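Local coordinates for AT-rich DNA-binding protein (Thermus thermophilus, PDB 2DT5) that binds NAD in a Rossmann-type domain and probably represses transcription as a DNA-binding homodimer that responds to the cellular NADH/NAD(+) redox state, at residues A38-A42 / F43-K47; L146-P149 / R150-Q154; D158-A162 / A163-G167. The protein carries 1 engineered substitution. All blocks are in the same frame, centred on the assembly; numbering follows the deposited sequence.

Contact 1 (A38-A42 / F43-K47); sequences AQVTA and FQVRK. With SO4 (sulfate ion), chain J.
T41 turns its hydroxyl forward to the amide of Q44 by setting OG1 between its own backbone N and carbonyl carbon (chi1 71°), which places OG1 by Q44 N. As the N-cap residue of helix 42-51, it accepts from Q44 N at OG1 over 3.1 Å, with an N-H...O angle of 152°. The same OG1 lies near the plane of the F43 ring, at its edge; it is also 3.5 Å from F43 CB. T41 O serves the same turn: it takes the V45 amide at 3.1 Å from V45 N, nearly along the C=O axis, and Q44 N only weakly. One residue on, R46 N donates to A42 O over 3.0 Å. R46 then runs extended from CG to NE and carries its guanidinium over A42 O, which lies 3.7 Å off one face, toward the rim. The edge faces a sulfate, probably from the crystallisation liquor, with R46 NE hydrogen-bonded to sulfate O1 at 2.8 Å; S31, Y55, G59 and G61 also hydrogen-bond to this ion. V40 CG2 presses against V45 CG2, tighter than usual for methyls and best read with caution. Residues 38-47 link helix 31-37 to helix 42-51 and begin the latter, within the predicted helix-turn-helix. V40 and Q44 touch helix 7-23, V45 and R46 pack on helix 31-37, and K47 makes a salt bridge to G211 of the second subunit.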
loop_
_atom_site.group_PDB
_atom_site.type_symbol
_atom_site.label_atom_id
_atom_site.label_comp_id
_atom_site.label_asym_id
_atom_site.label_seq_id
_atom_site.Cartn_x
_atom_site.Cartn_y
_atom_site.Cartn_z
ATOM N N ALA B 38 -8.029 -7.018 13.292
ATOM C CA ALA B 38 -7.551 -5.793 12.651
ATOM C C ALA B 38 -6.454 -5.137 13.473
ATOM O O ALA B 38 -5.959 -4.070 13.122
ATOM C CB ALA B 38 -8.715 -4.816 12.465
ATOM N N GLN B 39 -6.095 -5.770 14.583
ATOM C CA GLN B 39 -5.067 -5.256 15.474
ATOM C C GLN B 39 -5.401 -3.877 16.040
ATOM O O GLN B 39 -4.549 -2.988 16.104
ATOM C CB GLN B 39 -3.709 -5.214 14.762
ATOM C CG GLN B 39 -3.330 -6.534 14.093
ATOM C CD GLN B 39 -1.850 -6.622 13.732
ATOM O OE1 GLN B 39 -1.470 -7.333 12.798
ATOM N NE2 GLN B 39 -1.007 -5.912 14.481
ATOM N N VAL B 40 -6.649 -3.705 16.455
ATOM C CA VAL B 40 -7.083 -2.451 17.057
ATOM C C VAL B 40 -7.950 -2.835 18.258
ATOM O O VAL B 40 -8.623 -3.861 18.227
ATOM C CB VAL B 40 -7.910 -1.584 16.053
ATOM C CG1 VAL B 40 -7.228 -1.552 14.682
ATOM C CG2 VAL B 40 -9.304 -2.126 15.921
ATOM N N THR B 41 -7.938 -2.016 19.307
ATOM C CA THR B 41 -8.714 -2.303 20.504
ATOM C C THR B 41 -10.211 -2.405 20.201
ATOM O O THR B 41 -10.731 -1.719 19.317
ATOM C CB THR B 41 -8.498 -1.218 21.598
ATOM O OG1 THR B 41 -9.122 0.007 21.199
ATOM C CG2 THR B 41 -7.006 -0.949 21.809
ATOM N N ALA B 42 -10.895 -3.277 20.934
ATOM C CA ALA B 42 -12.332 -3.452 20.774
ATOM C C ALA B 42 -12.994 -2.074 20.856
ATOM O O ALA B 42 -13.965 -1.789 20.164
ATOM C CB ALA B 42 -12.861 -4.359 21.881
ATOM N N PHE B 43 -12.440 -1.227 21.715
ATOM C CA PHE B 43 -12.926 0.131 21.918
ATOM C C PHE B 43 -12.882 0.950 20.624
ATOM O O PHE B 43 -13.848 1.644 20.284
ATOM C CB PHE B 43 -12.074 0.828 22.981
ATOM C CG PHE B 43 -12.378 2.290 23.141
ATOM C CD1 PHE B 43 -13.609 2.709 23.640
ATOM C CD2 PHE B 43 -11.434 3.252 22.790
ATOM C CE1 PHE B 43 -13.897 4.069 23.790
ATOM C CE2 PHE B 43 -11.709 4.610 22.934
ATOM C CZ PHE B 43 -12.949 5.019 23.437
ATOM N N GLN B 44 -11.760 0.870 19.911
ATOM C CA GLN B 44 -11.607 1.618 18.671
ATOM C C GLN B 44 -12.630 1.128 17.674
ATOM O O GLN B 44 -13.248 1.929 16.985
ATOM C CB GLN B 44 -10.198 1.458 18.108
ATOM C CG GLN B 44 -9.848 2.441 16.990
ATOM C CD GLN B 44 -10.165 3.885 17.350
ATOM O OE1 GLN B 44 -11.259 4.383 17.069
ATOM N NE2 GLN B 44 -9.214 4.563 17.981
ATOM N N VAL B 45 -12.827 -0.183 17.606
ATOM C CA VAL B 45 -13.811 -0.729 16.680
ATOM C C VAL B 45 -15.222 -0.170 16.964
ATOM O O VAL B 45 -15.916 0.270 16.036
ATOM C CB VAL B 45 -13.840 -2.283 16.723
ATOM C CG1 VAL B 45 -14.930 -2.810 15.798
ATOM C CG2 VAL B 45 -12.479 -2.842 16.276
ATOM N N ARG B 46 -15.635 -0.176 18.233
ATOM C CA ARG B 46 -16.948 0.340 18.610
ATOM C C ARG B 46 -17.061 1.829 18.313
ATOM O O ARG B 46 -18.076 2.284 17.799
ATOM C CB ARG B 46 -17.237 0.128 20.100
ATOM C CG ARG B 46 -17.408 -1.304 20.504
ATOM C CD ARG B 46 -18.039 -1.417 21.880
ATOM N NE ARG B 46 -17.600 -2.645 22.527
ATOM C CZ ARG B 46 -16.518 -2.718 23.285
ATOM N NH1 ARG B 46 -15.784 -1.632 23.494
ATOM N NH2 ARG B 46 -16.160 -3.877 23.819
ATOM N N LYS B 47 -16.028 2.589 18.660
ATOM C CA LYS B 47 -16.046 4.022 18.406
ATOM C C LYS B 47 -16.203 4.273 16.895
ATOM O O LYS B 47 -17.016 5.100 16.475
ATOM C CB LYS B 47 -14.760 4.666 18.938
ATOM C CG LYS B 47 -14.600 6.137 18.564
ATOM C CD LYS B 47 -13.323 6.732 19.150
ATOM C CE LYS B 47 -13.158 8.202 18.761
ATOM N NZ LYS B 47 -12.054 8.877 19.513
HETATM S S SO4 J . -19.857 -5.431 21.037
HETATM O O1 SO4 J . -19.336 -4.069 20.807
HETATM O O2 SO4 J . -21.326 -5.382 21.026
HETATM O O3 SO4 J . -19.415 -6.355 19.967
HETATM O O4 SO4 J . -19.360 -5.916 22.336
#

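Contact 2 (L146-P149 / R150-Q154); sequences LTVP and REAAQ. With NAD (nicotinamide-adenine-dinucleotide), chain L.
A152 N donates a hydrogen bond to P149 O where the chain turns into helix 150-163, over 3.0 Å, coming in well above the carbonyl plane, 54° out of it. Apolar packing fills the inside of the turn. V148 divides its two methyls between two tasks: chi1 -58° sets CG1 anti to the carbonyl carbon and against the adenine of NAD, 3.5 Å from C4A, which leaves CG2 between the backbone N and the carbonyl carbon, pointing at the helix, 3.6 Å from A153 CA. L146 CD2 lies 4.4 Å from A153 CB. The dinucleotide supplies the rest. The nicotinamide-ribose hydroxyl O3D donates to V148 O at 2.7 Å, P149 CD rests 3.5 Å from O4B of the adenosine ribose, and A152 CB comes within 3.7 Å of adenine N7A. The turn thus forms one wall of the NAD pocket, meeting both halves of the cofactor, as expected where a Rossmann strand gives way to its helix. T147 OG1 ties it to G87 O in the glycine-rich loop. L146 and V148 pack on V86 of strand 81-86, A153 touches A172 and V174, and Q154 NE2 is hydrogen-bonded to E177 O and D158 OD2.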
loop_
_atom_site.group_PDB
_atom_site.type_symbol
_atom_site.label_atom_id
_atom_site.label_comp_id
_atom_site.label_asym_id
_atom_site.label_seq_id
_atom_site.Cartn_x
_atom_site.Cartn_y
_atom_site.Cartn_z
ATOM N N LEU B 146 -3.164 7.609 -12.509
ATOM C CA LEU B 146 -2.086 8.336 -13.148
ATOM C C LEU B 146 -0.785 7.563 -13.131
ATOM O O LEU B 146 -0.139 7.454 -12.104
ATOM C CB LEU B 146 -1.875 9.694 -12.470
ATOM C CG LEU B 146 -0.987 10.676 -13.257
ATOM C CD1 LEU B 146 -1.505 10.806 -14.701
ATOM C CD2 LEU B 146 -0.981 12.034 -12.567
ATOM N N THR B 147 -0.394 7.063 -14.297
ATOM C CA THR B 147 0.822 6.283 -14.436
ATOM C C THR B 147 1.734 6.836 -15.547
ATOM O O THR B 147 2.169 6.096 -16.428
ATOM C CB THR B 147 0.460 4.804 -14.730
ATOM O OG1 THR B 147 -0.516 4.763 -15.780
ATOM C CG2 THR B 147 -0.168 4.152 -13.481
ATOM N N VAL B 148 1.983 8.146 -15.521
ATOM C CA VAL B 148 2.886 8.767 -16.488
ATOM C C VAL B 148 4.185 9.020 -15.730
ATOM O O VAL B 148 4.197 8.995 -14.496
ATOM C CB VAL B 148 2.337 10.135 -17.022
ATOM C CG1 VAL B 148 0.979 9.937 -17.669
ATOM C CG2 VAL B 148 2.240 11.152 -15.890
ATOM N N PRO B 149 5.302 9.247 -16.445
ATOM C CA PRO B 149 6.566 9.505 -15.743
ATOM C C PRO B 149 6.413 10.725 -14.817
ATOM O O PRO B 149 5.531 11.561 -15.026
ATOM C CB PRO B 149 7.548 9.787 -16.884
ATOM C CG PRO B 149 6.990 9.016 -18.023
ATOM C CD PRO B 149 5.498 9.266 -17.903
ATOM N N ARG B 150 7.269 10.814 -13.805
ATOM C CA ARG B 150 7.244 11.921 -12.848
ATOM C C ARG B 150 7.191 13.293 -13.515
ATOM O O ARG B 150 6.347 14.145 -13.193
ATOM C CB ARG B 150 8.488 11.864 -11.956
ATOM C CG ARG B 150 8.610 13.040 -11.008
ATOM C CD ARG B 150 9.651 12.794 -9.934
ATOM N NE ARG B 150 9.463 13.707 -8.806
ATOM C CZ ARG B 150 10.042 13.565 -7.615
ATOM N NH1 ARG B 150 10.856 12.541 -7.383
ATOM N NH2 ARG B 150 9.796 14.443 -6.648
ATOM N N GLU B 151 8.110 13.492 -14.448
ATOM C CA GLU B 151 8.226 14.747 -15.161
ATOM C C GLU B 151 6.944 15.205 -15.841
ATOM O O GLU B 151 6.725 16.396 -16.003
ATOM C CB GLU B 151 9.356 14.652 -16.188
ATOM C CG GLU B 151 10.769 14.559 -15.591
ATOM C CD GLU B 151 11.014 13.292 -14.761
ATOM O OE1 GLU B 151 10.670 12.176 -15.226
ATOM O OE2 GLU B 151 11.573 13.419 -13.646
ATOM N N ALA B 152 6.087 14.274 -16.233
ATOM C CA ALA B 152 4.858 14.664 -16.909
ATOM C C ALA B 152 3.619 14.645 -16.031
ATOM O O ALA B 152 2.550 15.049 -16.469
ATOM C CB ALA B 152 4.629 13.760 -18.130
ATOM N N ALA B 153 3.767 14.200 -14.790
ATOM C CA ALA B 153 2.621 14.035 -13.851
ATOM C C ALA B 153 1.701 15.247 -13.592
ATOM O O ALA B 153 0.496 15.166 -13.821
ATOM C CB ALA B 153 3.150 13.520 -12.519
ATOM N N GLN B 154 2.281 16.351 -13.130
ATOM C CA GLN B 154 1.500 17.535 -12.805
ATOM C C GLN B 154 0.657 18.026 -13.972
ATOM O O GLN B 154 -0.518 18.325 -13.808
ATOM C CB GLN B 154 2.426 18.654 -12.321
ATOM C CG GLN B 154 1.699 19.940 -11.925
ATOM C CD GLN B 154 0.700 19.718 -10.812
ATOM O OE1 GLN B 154 1.071 19.296 -9.718
ATOM N NE2 GLN B 154 -0.596 19.940 -10.871
HETATM P PA NAD L . 6.742 4.088 -18.990
HETATM O O1A NAD L . 6.815 2.650 -19.392
HETATM O O2A NAD L . 7.810 5.037 -19.441
HETATM O O5B NAD L . 5.333 4.569 -19.453
HETATM C C5B NAD L . 4.863 5.927 -19.267
HETATM C C4B NAD L . 3.792 6.146 -20.306
HETATM O O4B NAD L . 3.330 7.515 -20.056
HETATM C C3B NAD L . 4.265 6.184 -21.812
HETATM O O3B NAD L . 3.476 5.229 -22.589
HETATM C C2B NAD L . 4.043 7.623 -22.273
HETATM O O2B NAD L . 3.764 7.830 -23.605
HETATM C C1B NAD L . 2.936 8.028 -21.304
HETATM N N9A NAD L . 2.823 9.448 -21.109
HETATM C C8A NAD L . 3.757 10.478 -20.919
HETATM N N7A NAD L . 3.195 11.663 -20.768
HETATM C C5A NAD L . 1.860 11.491 -20.854
HETATM C C6A NAD L . 0.717 12.411 -20.765
HETATM N N6A NAD L . 0.861 13.702 -20.568
HETATM N N1A NAD L . -0.536 11.806 -20.908
HETATM C C2A NAD L . -0.754 10.490 -21.114
HETATM N N3A NAD L . 0.304 9.575 -21.206
HETATM C C4A NAD L . 1.592 10.119 -21.075
HETATM O O3 NAD L . 6.684 4.182 -17.391
HETATM P PN NAD L . 6.316 3.058 -16.242
HETATM O O1N NAD L . 7.522 2.266 -15.936
HETATM O O2N NAD L . 5.085 2.365 -16.727
HETATM O O5D NAD L . 6.032 4.030 -14.982
HETATM C C5D NAD L . 4.887 4.933 -14.994
HETATM C C4D NAD L . 4.859 5.704 -13.727
HETATM O O4D NAD L . 4.709 4.743 -12.576
HETATM C C3D NAD L . 6.193 6.496 -13.398
HETATM O O3D NAD L . 5.879 7.768 -12.791
HETATM C C2D NAD L . 6.873 5.581 -12.397
HETATM O O2D NAD L . 7.870 6.185 -11.643
HETATM C C1D NAD L . 5.634 5.098 -11.561
HETATM N N1N NAD L . 6.008 3.975 -10.663
HETATM C C2N NAD L . 5.282 3.919 -9.441
HETATM C C3N NAD L . 5.223 2.832 -8.687
HETATM C C7N NAD L . 4.474 2.864 -7.389
HETATM O O7N NAD L . 4.645 1.916 -6.591
HETATM N N7N NAD L . 3.695 3.925 -7.113
HETATM C C4N NAD L . 5.924 1.543 -9.106
HETATM C C5N NAD L . 5.938 1.472 -10.621
HETATM C C6N NAD L . 6.310 2.669 -11.278
#

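Contact 3 (D158-A162 / A163-G167); sequences DLLVA and AGIKG
The L160 carbonyl plane has I165 N tilted 34° out of it, and that amide is held to L160 O at 3.0 Å by a nearly straight N-H...O bond. The V161 carbonyl plane is used from above instead: G164 N stands 60° out of it, 2.9 Å from V161 O. A bond of G164 N to L160 O is weak. Together these bonds, from I165 back to L160 and from G164 back to V161, make the Schellman motif that ends helix 150-163, preceded by the ordinary helical bond of A163 N to L159 O, 3.0 Å long. The chain can reverse because G164 takes a positive phi of 107°, comfortable for a residue without a side chain. I165 completes the motif with the customary apolar contact. Its CG2, placed between the backbone N and the carbonyl carbon, meets L160 CB at 4.0 Å, and its CB lies 3.5 Å from L160 O. One water donates to both V161 O and I165 O, 2.7 Å from each, stitching the last helical turn to the departing chain. This is the helix-to-strand corner of a Rossmann beta-alpha-beta crossover. L160 and I165 both pack on A144 of strand 143-146, with L133 beside L160 and A163. K166 and G167 then pair with E142 as the chain enters strand 167-170, while the K166 side chain touches I200 of the second subunit.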
loop_
_atom_site.group_PDB
_atom_site.type_symbol
_atom_site.label_atom_id
_atom_site.label_comp_id
_atom_site.label_asym_id
_atom_site.label_seq_id
_atom_site.Cartn_x
_atom_site.Cartn_y
_atom_site.Cartn_z
ATOM N N ASP B 158 -3.310 18.285 -14.356
ATOM C CA ASP B 158 -3.977 19.537 -14.722
ATOM C C ASP B 158 -5.007 19.250 -15.801
ATOM O O ASP B 158 -6.145 19.731 -15.746
ATOM C CB ASP B 158 -2.951 20.542 -15.244
ATOM C CG ASP B 158 -2.005 21.019 -14.161
ATOM O OD1 ASP B 158 -0.934 21.570 -14.505
ATOM O OD2 ASP B 158 -2.332 20.855 -12.964
ATOM N N LEU B 159 -4.607 18.457 -16.786
ATOM C CA LEU B 159 -5.509 18.081 -17.861
ATOM C C LEU B 159 -6.708 17.292 -17.330
ATOM O O LEU B 159 -7.830 17.454 -17.811
ATOM C CB LEU B 159 -4.765 17.252 -18.907
ATOM C CG LEU B 159 -3.741 18.038 -19.735
ATOM C CD1 LEU B 159 -2.971 17.102 -20.681
ATOM C CD2 LEU B 159 -4.482 19.121 -20.527
ATOM N N LEU B 160 -6.465 16.434 -16.339
ATOM C CA LEU B 160 -7.532 15.632 -15.746
ATOM C C LEU B 160 -8.493 16.538 -14.989
ATOM O O LEU B 160 -9.710 16.398 -15.101
ATOM C CB LEU B 160 -6.948 14.559 -14.806
ATOM C CG LEU B 160 -6.434 13.325 -15.561
ATOM C CD1 LEU B 160 -5.550 12.463 -14.664
ATOM C CD2 LEU B 160 -7.626 12.534 -16.080
ATOM N N VAL B 161 -7.945 17.468 -14.217
ATOM C CA VAL B 161 -8.792 18.393 -13.473
ATOM C C VAL B 161 -9.668 19.144 -14.472
ATOM O O VAL B 161 -10.887 19.205 -14.329
ATOM C CB VAL B 161 -7.950 19.405 -12.685
ATOM C CG1 VAL B 161 -8.855 20.463 -12.058
ATOM C CG2 VAL B 161 -7.147 18.680 -11.612
ATOM N N ALA B 162 -9.037 19.691 -15.504
ATOM C CA ALA B 162 -9.762 20.444 -16.519
ATOM C C ALA B 162 -10.884 19.637 -17.157
ATOM O O ALA B 162 -11.974 20.165 -17.399
ATOM C CB ALA B 162 -8.795 20.926 -17.595
ATOM N N ALA B 163 -10.626 18.361 -17.432
ATOM C CA ALA B 163 -11.635 17.514 -18.066
ATOM C C ALA B 163 -12.771 17.131 -17.120
ATOM O O ALA B 163 -13.801 16.618 -17.556
ATOM C CB ALA B 163 -10.972 16.258 -18.636
ATOM N N GLY B 164 -12.584 17.367 -15.827
ATOM C CA GLY B 164 -13.630 17.035 -14.878
ATOM C C GLY B 164 -13.429 15.835 -13.959
ATOM O O GLY B 164 -14.405 15.349 -13.371
ATOM N N ILE B 165 -12.195 15.357 -13.806
ATOM C CA ILE B 165 -11.943 14.209 -12.932
ATOM C C ILE B 165 -12.359 14.563 -11.498
ATOM O O ILE B 165 -12.332 15.735 -11.113
ATOM C CB ILE B 165 -10.443 13.810 -12.936
ATOM C CG1 ILE B 165 -10.278 12.327 -12.568
ATOM C CG2 ILE B 165 -9.674 14.671 -11.946
ATOM C CD1 ILE B 165 -10.880 11.373 -13.581
ATOM N N LYS B 166 -12.744 13.556 -10.711
ATOM C CA LYS B 166 -13.153 13.794 -9.330
ATOM C C LYS B 166 -12.088 13.308 -8.361
ATOM O O LYS B 166 -11.962 13.817 -7.247
ATOM C CB LYS B 166 -14.492 13.102 -9.030
ATOM C CG LYS B 166 -15.677 13.714 -9.766
ATOM C CD LYS B 166 -16.974 13.015 -9.417
ATOM C CE LYS B 166 -18.160 13.629 -10.172
ATOM N NZ LYS B 166 -19.423 12.836 -9.970
ATOM N N GLY B 167 -11.320 12.316 -8.792
ATOM C CA GLY B 167 -10.261 11.790 -7.956
ATOM C C GLY B 167 -9.131 11.218 -8.796
ATOM O O GLY B 167 -9.334 10.782 -9.929
HETATM O O HOH W 1 -12.353 18.173 -12.317
#

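How the contacts relate
Contacts 2 and 3 mark the two ends of helix 150-163 within the NAD-binding domain, their centres about 14 Å apart, and contact 1 lies on the far side of the chain's centre in the DNA-binding domain, with centres about 38 and 37 Å from theirs. Contact 1 is a surface feature, the other two partly buried. The chain enters its helix differently in contacts 1 and 2: a threonine side chain caps the first, whereas in contact 2 a proline carbonyl accepts a backbone amide, while NAD packs against the same turn. Contact 3 closes a helix through backbone bonds and a glycine. Contacts 1 and 3 reach the second subunit; contact 2 touches no other protein chain.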